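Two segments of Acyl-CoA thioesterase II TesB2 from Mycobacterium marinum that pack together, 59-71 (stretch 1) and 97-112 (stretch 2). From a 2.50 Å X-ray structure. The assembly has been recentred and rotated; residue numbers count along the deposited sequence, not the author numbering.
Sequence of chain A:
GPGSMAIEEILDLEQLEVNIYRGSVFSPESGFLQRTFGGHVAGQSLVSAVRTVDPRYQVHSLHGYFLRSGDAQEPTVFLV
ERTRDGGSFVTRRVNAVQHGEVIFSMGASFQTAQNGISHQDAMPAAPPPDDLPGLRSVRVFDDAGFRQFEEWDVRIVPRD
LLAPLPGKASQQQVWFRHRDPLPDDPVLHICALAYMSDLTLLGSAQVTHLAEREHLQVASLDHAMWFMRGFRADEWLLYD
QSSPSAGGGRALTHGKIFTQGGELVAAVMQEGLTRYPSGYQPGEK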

# COMPACT_ATOMS: atom_id res chain seq x y z
N VAL A 59 -11.72 0.68 11.54
CA VAL A 59 -10.60 0.84 10.65
C VAL A 59 -10.53 -0.28 9.61
O VAL A 59 -10.88 -1.40 9.88
CB VAL A 59 -9.25 0.91 11.43
CG1 VAL A 59 -8.93 -0.45 12.08
CG2 VAL A 59 -8.13 1.44 10.54
N HIS A 60 -10.08 0.07 8.41
CA HIS A 60 -9.93 -0.90 7.33
C HIS A 60 -8.69 -0.72 6.48
O HIS A 60 -8.34 -1.64 5.72
CB HIS A 60 -11.17 -0.89 6.42
CG HIS A 60 -11.35 0.37 5.63
ND1 HIS A 60 -10.71 0.59 4.48
CD2 HIS A 60 -12.13 1.48 5.87
CE1 HIS A 60 -11.07 1.78 4.00
NE2 HIS A 60 -11.94 2.34 4.86
N SER A 61 -8.07 0.46 6.52
CA SER A 61 -6.79 0.63 5.84
C SER A 61 -5.94 1.68 6.51
O SER A 61 -6.43 2.44 7.30
CB SER A 61 -6.96 0.90 4.35
OG SER A 61 -7.50 2.17 4.10
N LEU A 62 -4.64 1.65 6.24
CA LEU A 62 -3.73 2.67 6.70
C LEU A 62 -2.52 2.63 5.85
O LEU A 62 -2.20 1.58 5.26
CB LEU A 62 -3.35 2.53 8.17
CG LEU A 62 -2.61 1.29 8.64
CD1 LEU A 62 -1.18 1.32 8.14
CD2 LEU A 62 -2.68 1.17 10.16
N HIS A 63 -1.88 3.78 5.73
CA HIS A 63 -0.68 3.94 4.94
C HIS A 63 0.17 4.87 5.77
O HIS A 63 -0.32 5.81 6.30
CB HIS A 63 -0.95 4.59 3.58
CG HIS A 63 -2.06 3.94 2.72
ND1 HIS A 63 -3.38 4.10 2.98
CD2 HIS A 63 -1.99 3.20 1.51
CE1 HIS A 63 -4.12 3.44 2.04
NE2 HIS A 63 -3.27 2.91 1.13
N GLY A 64 1.46 4.62 5.91
CA GLY A 64 2.33 5.63 6.50
C GLY A 64 3.78 5.58 6.09
O GLY A 64 4.25 4.62 5.56
N TYR A 65 4.49 6.63 6.40
CA TYR A 65 5.85 6.81 6.00
C TYR A 65 6.75 7.00 7.24
O TYR A 65 6.54 7.90 8.05
CB TYR A 65 5.93 8.05 5.12
CG TYR A 65 5.74 7.84 3.63
CD1 TYR A 65 6.45 6.86 2.94
CD2 TYR A 65 4.91 8.69 2.89
CE1 TYR A 65 6.30 6.68 1.57
CE2 TYR A 65 4.76 8.54 1.52
CZ TYR A 65 5.45 7.53 0.85
OH TYR A 65 5.29 7.36 -0.53
N PHE A 66 7.77 6.15 7.36
CA PHE A 66 8.75 6.26 8.45
C PHE A 66 9.79 7.30 8.06
O PHE A 66 10.65 7.07 7.23
CB PHE A 66 9.41 4.92 8.69
CG PHE A 66 8.48 3.87 9.18
CD1 PHE A 66 8.22 3.74 10.54
CD2 PHE A 66 7.86 3.01 8.30
CE1 PHE A 66 7.39 2.78 11.02
CE2 PHE A 66 7.01 2.05 8.78
CZ PHE A 66 6.78 1.92 10.15
N LEU A 67 9.66 8.48 8.65
CA LEU A 67 10.45 9.59 8.20
C LEU A 67 11.80 9.63 8.91
O LEU A 67 12.82 9.82 8.28
CB LEU A 67 9.66 10.90 8.37
CG LEU A 67 8.33 11.05 7.61
CD1 LEU A 67 7.76 12.41 7.86
CD2 LEU A 67 8.49 10.82 6.13
N ARG A 68 11.80 9.43 10.23
CA ARG A 68 13.00 9.62 11.04
C ARG A 68 13.09 8.62 12.14
O ARG A 68 12.11 8.05 12.56
CB ARG A 68 12.99 11.00 11.68
CG ARG A 68 13.74 12.04 10.88
CD ARG A 68 13.33 13.43 11.33
NE ARG A 68 12.14 13.93 10.63
CZ ARG A 68 12.14 14.94 9.76
NH1 ARG A 68 10.98 15.32 9.16
NH2 ARG A 68 13.28 15.58 9.50
N SER A 69 14.30 8.46 12.65
CA SER A 69 14.61 7.49 13.71
C SER A 69 13.92 7.78 15.10
O SER A 69 13.40 6.88 15.78
CB SER A 69 16.12 7.47 13.88
OG SER A 69 16.59 8.81 13.81
N GLY A 70 13.93 9.04 15.50
CA GLY A 70 13.44 9.38 16.82
C GLY A 70 14.41 9.02 17.93
O GLY A 70 15.54 8.63 17.66
N ASP A 71 13.96 9.20 19.16
CA ASP A 71 14.67 8.80 20.38
C ASP A 71 13.71 8.02 21.24
O ASP A 71 12.68 8.57 21.67
CB ASP A 71 15.13 10.04 21.17
CG ASP A 71 16.14 9.71 22.27
OD1 ASP A 71 16.33 8.53 22.67
OD2 ASP A 71 16.77 10.66 22.75
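Stretch 2 (97-112) VQHGEVIFSMGASFQT

Antiparallel strands pair through alternating narrow and wide rungs, and these two segments of TesB2 illustrate the pattern. Residues 101–111 run beside strand 59–66 with their N-to-C directions 171° apart and axes approaching to 4.5 Å. A type I' turn from Gln98 to Glu101 leads into the second strand. Hydrogen-bonded pairs hold the CA atoms 5.3 Å apart, as at Tyr65–Ser105, where Tyr65 N donates to Ser105 O (2.7 Å) and Ser105 N returns a bond to Tyr65 O (3.1 Å). The His63 N–Gly107 O and Gly107 N–His63 O bonds are both 2.8 Å. Between them, Gly64 and Met106 bring their CA atoms to 3.9 Å. A bulge interrupts the register between Val59 and Ser61, and here His60 N reaches Ser109 O at 3.0 Å.

Side chains follow the alternation. Val59, Leu62 and Phe66 share one face with Phe110, Ala108 and Phe104; Leu62 CB lies 3.9 Å from Ala108 CB, and Phe66 CD1 3.6 Å from Phe104 CD1. Gly64 leaves room for the Phe104 ring: a CB there would clash with Phe104 CZ. Beyond the strand, Ile103 O accepts from both Leu67 N (2.9 Å) and Arg68 N (3.0 Å), while Arg68 NE binds Val102 O at 2.8 Å. Finally, Gln98 OE1 accepts from Asp71 N (2.9 Å), and Gln98 NE2 donates to Asp71 O (3.1 Å).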

# COMPACT_ATOMS: atom_id res chain seq x y z
N VAL A 97 5.32 13.32 16.45
CA VAL A 97 6.30 14.38 16.55
C VAL A 97 7.20 14.22 17.77
O VAL A 97 6.74 13.91 18.87
CB VAL A 97 5.62 15.79 16.54
CG1 VAL A 97 6.63 16.87 16.89
CG2 VAL A 97 4.99 16.12 15.20
N GLN A 98 8.49 14.47 17.55
CA GLN A 98 9.51 14.58 18.61
C GLN A 98 10.45 15.75 18.38
O GLN A 98 11.11 15.80 17.35
CB GLN A 98 10.35 13.33 18.69
CG GLN A 98 9.61 12.11 19.21
CD GLN A 98 10.55 10.99 19.59
OE1 GLN A 98 11.48 10.67 18.82
NE2 GLN A 98 10.33 10.37 20.75
N HIS A 99 10.53 16.64 19.37
CA HIS A 99 11.37 17.84 19.35
C HIS A 99 11.15 18.61 18.05
O HIS A 99 12.07 19.01 17.35
CB HIS A 99 12.86 17.51 19.65
CG HIS A 99 13.69 18.73 20.05
ND1 HIS A 99 13.39 19.51 21.15
CD2 HIS A 99 14.81 19.34 19.43
CE1 HIS A 99 14.28 20.54 21.21
NE2 HIS A 99 15.15 20.43 20.17
N GLY A 100 9.88 18.79 17.72
CA GLY A 100 9.50 19.64 16.63
C GLY A 100 9.60 18.98 15.29
O GLY A 100 9.33 19.63 14.32
N GLU A 101 9.98 17.70 15.23
CA GLU A 101 10.18 17.02 13.94
C GLU A 101 9.12 15.94 13.73
O GLU A 101 8.83 15.18 14.65
CB GLU A 101 11.58 16.38 13.88
CG GLU A 101 12.78 17.30 14.17
CD GLU A 101 13.11 18.30 13.04
OE1 GLU A 101 12.19 18.74 12.27
OE2 GLU A 101 14.32 18.67 12.90
N VAL A 102 8.55 15.86 12.53
CA VAL A 102 7.68 14.72 12.21
C VAL A 102 8.56 13.47 11.93
O VAL A 102 9.39 13.46 11.03
CB VAL A 102 6.72 15.02 11.03
CG1 VAL A 102 5.86 13.79 10.72
CG2 VAL A 102 5.85 16.21 11.34
N ILE A 103 8.39 12.45 12.78
CA ILE A 103 9.17 11.21 12.71
C ILE A 103 8.44 10.11 11.92
O ILE A 103 9.05 9.25 11.35
CB ILE A 103 9.58 10.70 14.12
CG1 ILE A 103 8.39 10.13 14.91
CG2 ILE A 103 10.27 11.80 14.93
CD1 ILE A 103 8.82 9.57 16.27
N PHE A 104 7.11 10.19 11.91
CA PHE A 104 6.25 9.24 11.25
C PHE A 104 5.00 9.96 10.81
O PHE A 104 4.45 10.73 11.53
CB PHE A 104 5.90 8.08 12.21
CG PHE A 104 5.02 7.02 11.59
CD1 PHE A 104 5.54 6.11 10.68
CD2 PHE A 104 3.67 6.97 11.87
CE1 PHE A 104 4.72 5.17 10.08
CE2 PHE A 104 2.86 6.03 11.30
CZ PHE A 104 3.38 5.12 10.40
N SER A 105 4.54 9.68 9.61
CA SER A 105 3.33 10.30 9.07
C SER A 105 2.44 9.25 8.42
O SER A 105 2.91 8.36 7.73
CB SER A 105 3.65 11.40 8.05
OG SER A 105 2.50 12.16 7.73
N MET A 106 1.15 9.40 8.59
CA MET A 106 0.25 8.30 8.47
C MET A 106 -1.16 8.73 8.07
O MET A 106 -1.62 9.78 8.41
CB MET A 106 0.20 7.66 9.82
CG MET A 106 -0.60 6.44 9.87
SD MET A 106 -1.18 6.20 11.55
CE MET A 106 -2.82 5.59 11.12
N GLY A 107 -1.84 7.86 7.36
CA GLY A 107 -3.28 8.00 7.15
C GLY A 107 -4.01 6.68 7.33
O GLY A 107 -3.44 5.61 7.10
N ALA A 108 -5.28 6.78 7.75
CA ALA A 108 -6.13 5.62 7.98
C ALA A 108 -7.58 5.93 7.63
O ALA A 108 -8.03 7.06 7.78
CB ALA A 108 -6.01 5.15 9.43
N SER A 109 -8.31 4.89 7.17
CA SER A 109 -9.72 5.00 6.76
C SER A 109 -10.60 4.12 7.64
O SER A 109 -10.24 3.00 7.98
CB SER A 109 -9.89 4.61 5.28
OG SER A 109 -11.14 5.02 4.74
N PHE A 110 -11.76 4.65 7.99
CA PHE A 110 -12.73 3.98 8.86
C PHE A 110 -14.13 3.91 8.17
O PHE A 110 -14.60 4.88 7.57
CB PHE A 110 -12.81 4.73 10.20
CG PHE A 110 -11.47 4.92 10.88
CD1 PHE A 110 -10.52 5.77 10.36
CD2 PHE A 110 -11.17 4.25 12.06
CE1 PHE A 110 -9.30 5.94 10.97
CE2 PHE A 110 -9.94 4.41 12.68
CZ PHE A 110 -8.99 5.26 12.13
N GLN A 111 -14.79 2.75 8.27
CA GLN A 111 -16.06 2.53 7.60
C GLN A 111 -17.06 1.90 8.52
O GLN A 111 -16.70 1.11 9.38
CB GLN A 111 -15.87 1.63 6.38
CG GLN A 111 -17.13 1.35 5.54
CD GLN A 111 -16.97 0.18 4.58
OE1 GLN A 111 -16.14 -0.68 4.79
NE2 GLN A 111 -17.76 0.16 3.52
N THR A 112 -18.32 2.20 8.29
CA THR A 112 -19.40 1.48 8.99
C THR A 112 -19.58 0.04 8.45
O THR A 112 -19.03 -0.37 7.43
CB THR A 112 -20.74 2.25 8.96
OG1 THR A 112 -21.05 2.61 7.62
CG2 THR A 112 -20.68 3.49 9.80